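Local coordinates for protein OBody AM1L10 (Pyrobaculum aerophilum, PDB 4GN3) that probably serves as an engineered OB-fold affinity scaffold that grips a partner protein through the barrel surface its natural relatives use for nucleic acids, at residues 40-44 with 68-74. Numbering follows the deposited sequence.
Sequences VKIVK and FKVFAEL
F68 meets the outer part of the K41 side chain: F68 CD2 lies 3.6 Å from K41 CE, while K41 CD approaches the same ring at its edge. Lysine suits this place because its long aliphatic part can cover aromatic rings while its charged end reaches elsewhere: NZ, turned by the bend at the last torsion (chi4 -49°), makes a salt bridge with D36 and a hydrogen bond to the carbonyl of G38.

One helical turn on, F71 has the largest share of the helix side of the contact, as K41 has on the strand. Its ring reaches the strand because chi1 (-176°) sets CG opposite the backbone N, and a large flat group can span the 10.2 Å between the two axes. K41 CB sits over one face, 3.9 Å from the F71 ring centroid, in a CH-pi contact, and K41 CD is 3.6 Å from F71 CD2. At the ring edge F71 CE1 comes within 3.8 Å of I42 O, consistent with a weak attraction between the C-H rim and the carbonyl oxygen. V43 CB also touches the ring, 4.1 Å from F71 CE1. Were F71 cut back to an alanine, the lysine methylenes would probably lose the ring face they cover, and a gap would be likely to open between helix and strand.

L74, just past the helix, sets CD2 4.1 Å from V43 CG2, an apolar join in which the short, beta-branched valine suits a strand and fits beside both F71 and L74.

I42, directed away from the helix, touches the bound protein chain. Helix 65-73 lies between strands 54-59 and 79-88 in the chain, the place of the OB-fold helix that caps one end of the barrel. F71 and L74 also pack on L34 of strand 24-36, F68 and F71 on L58 of strand 54-59, and L74 on I108 of strand 105-110.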
loop_
_atom_site.group_PDB
_atom_site.type_symbol
_atom_site.label_atom_id
_atom_site.label_comp_id
_atom_site.label_asym_id
_atom_site.label_seq_id
_atom_site.Cartn_x
_atom_site.Cartn_y
_atom_site.Cartn_z
ATOM N N VAL B 40 4.421 1.810 -2.745
ATOM C CA VAL B 40 4.373 0.728 -1.754
ATOM C C VAL B 40 4.120 -0.607 -2.450
ATOM O O VAL B 40 3.199 -0.726 -3.263
ATOM C CB VAL B 40 3.245 0.919 -0.713
ATOM C CG1 VAL B 40 3.241 -0.233 0.294
ATOM C CG2 VAL B 40 3.403 2.237 0.023
ATOM N N LYS B 41 4.929 -1.604 -2.104
ATOM C CA LYS B 41 4.691 -2.987 -2.515
ATOM C C LYS B 41 4.732 -3.872 -1.269
ATOM O O LYS B 41 5.511 -3.619 -0.340
ATOM C CB LYS B 41 5.739 -3.434 -3.547
ATOM C CG LYS B 41 5.801 -2.543 -4.784
ATOM C CD LYS B 41 6.858 -2.992 -5.775
ATOM C CE LYS B 41 7.244 -1.880 -6.737
ATOM N NZ LYS B 41 6.086 -1.191 -7.380
ATOM N N ILE B 42 3.883 -4.897 -1.251
ATOM C CA ILE B 42 3.749 -5.770 -0.088
ATOM C C ILE B 42 3.797 -7.239 -0.505
ATOM O O ILE B 42 3.092 -7.659 -1.426
ATOM C CB ILE B 42 2.445 -5.481 0.690
ATOM C CG1 ILE B 42 2.465 -4.035 1.229
ATOM C CG2 ILE B 42 2.249 -6.497 1.824
ATOM C CD1 ILE B 42 1.112 -3.462 1.586
ATOM N N VAL B 43 4.651 -8.003 0.164
ATOM C CA VAL B 43 4.628 -9.455 0.040
ATOM C C VAL B 43 4.202 -10.045 1.383
ATOM O O VAL B 43 4.732 -9.677 2.428
ATOM C CB VAL B 43 5.972 -10.041 -0.487
ATOM C CG1 VAL B 43 7.173 -9.427 0.210
ATOM C CG2 VAL B 43 5.998 -11.571 -0.378
ATOM N N LYS B 44 3.217 -10.934 1.354
ATOM C CA LYS B 44 2.811 -11.641 2.564
ATOM C C LYS B 44 3.400 -13.048 2.568
ATOM O O LYS B 44 3.339 -13.750 1.554
ATOM C CB LYS B 44 1.289 -11.690 2.687
ATOM C CG LYS B 44 0.657 -10.352 3.050
ATOM C CD LYS B 44 -0.854 -10.455 3.182
ATOM C CE LYS B 44 -1.485 -9.068 3.302
ATOM N NZ LYS B 44 -2.951 -9.149 3.541
ATOM N N PHE B 68 13.658 -4.240 -4.568
ATOM C CA PHE B 68 12.593 -4.084 -5.562
ATOM C C PHE B 68 12.827 -4.996 -6.775
ATOM O O PHE B 68 11.879 -5.511 -7.375
ATOM C CB PHE B 68 12.456 -2.623 -6.005
ATOM C CG PHE B 68 11.733 -1.745 -5.012
ATOM C CD1 PHE B 68 12.428 -0.802 -4.259
ATOM C CD2 PHE B 68 10.355 -1.849 -4.842
ATOM C CE1 PHE B 68 11.762 0.009 -3.349
ATOM C CE2 PHE B 68 9.681 -1.036 -3.937
ATOM C CZ PHE B 68 10.387 -0.111 -3.184
ATOM N N LYS B 69 14.092 -5.201 -7.123
ATOM C CA LYS B 69 14.440 -6.143 -8.189
ATOM C C LYS B 69 14.058 -7.576 -7.797
ATOM O O LYS B 69 13.500 -8.312 -8.609
ATOM C CB LYS B 69 15.925 -6.040 -8.557
ATOM C CG LYS B 69 16.302 -4.741 -9.258
ATOM N N VAL B 70 14.321 -7.957 -6.546
ATOM C CA VAL B 70 13.879 -9.264 -6.045
ATOM C C VAL B 70 12.349 -9.363 -6.029
ATOM O O VAL B 70 11.784 -10.389 -6.427
ATOM C CB VAL B 70 14.438 -9.595 -4.641
ATOM C CG1 VAL B 70 13.995 -10.987 -4.224
ATOM C CG2 VAL B 70 15.956 -9.510 -4.622
ATOM N N PHE B 71 11.680 -8.299 -5.586
ATOM C CA PHE B 71 10.216 -8.284 -5.561
ATOM C C PHE B 71 9.628 -8.572 -6.945
ATOM O O PHE B 71 8.657 -9.321 -7.061
ATOM C CB PHE B 71 9.660 -6.961 -5.013
ATOM C CG PHE B 71 8.158 -6.946 -4.895
ATOM C CD1 PHE B 71 7.539 -7.303 -3.702
ATOM C CD2 PHE B 71 7.364 -6.600 -5.982
ATOM C CE1 PHE B 71 6.156 -7.306 -3.598
ATOM C CE2 PHE B 71 5.983 -6.603 -5.887
ATOM C CZ PHE B 71 5.377 -6.960 -4.690
ATOM N N ALA B 72 10.221 -7.977 -7.980
ATOM C CA ALA B 72 9.792 -8.182 -9.372
ATOM C C ALA B 72 9.872 -9.651 -9.829
ATOM O O ALA B 72 9.159 -10.051 -10.746
ATOM C CB ALA B 72 10.591 -7.284 -10.313
ATOM N N GLU B 73 10.731 -10.438 -9.186
ATOM C CA GLU B 73 10.877 -11.867 -9.496
ATOM C C GLU B 73 9.854 -12.755 -8.783
ATOM O O GLU B 73 9.710 -13.932 -9.124
ATOM C CB GLU B 73 12.265 -12.365 -9.098
ATOM C CG GLU B 73 13.441 -11.730 -9.811
ATOM C CD GLU B 73 14.755 -12.276 -9.283
ATOM O OE1 GLU B 73 15.040 -13.477 -9.507
ATOM O OE2 GLU B 73 15.494 -11.512 -8.627
ATOM N N LEU B 74 9.169 -12.199 -7.784
ATOM C CA LEU B 74 8.290 -12.973 -6.902
ATOM C C LEU B 74 6.981 -13.417 -7.548
ATOM O O LEU B 74 6.358 -12.660 -8.293
ATOM C CB LEU B 74 7.981 -12.162 -5.637
ATOM C CG LEU B 74 8.621 -12.438 -4.273
ATOM C CD1 LEU B 74 9.985 -13.101 -4.331
ATOM C CD2 LEU B 74 8.685 -11.150 -3.461
#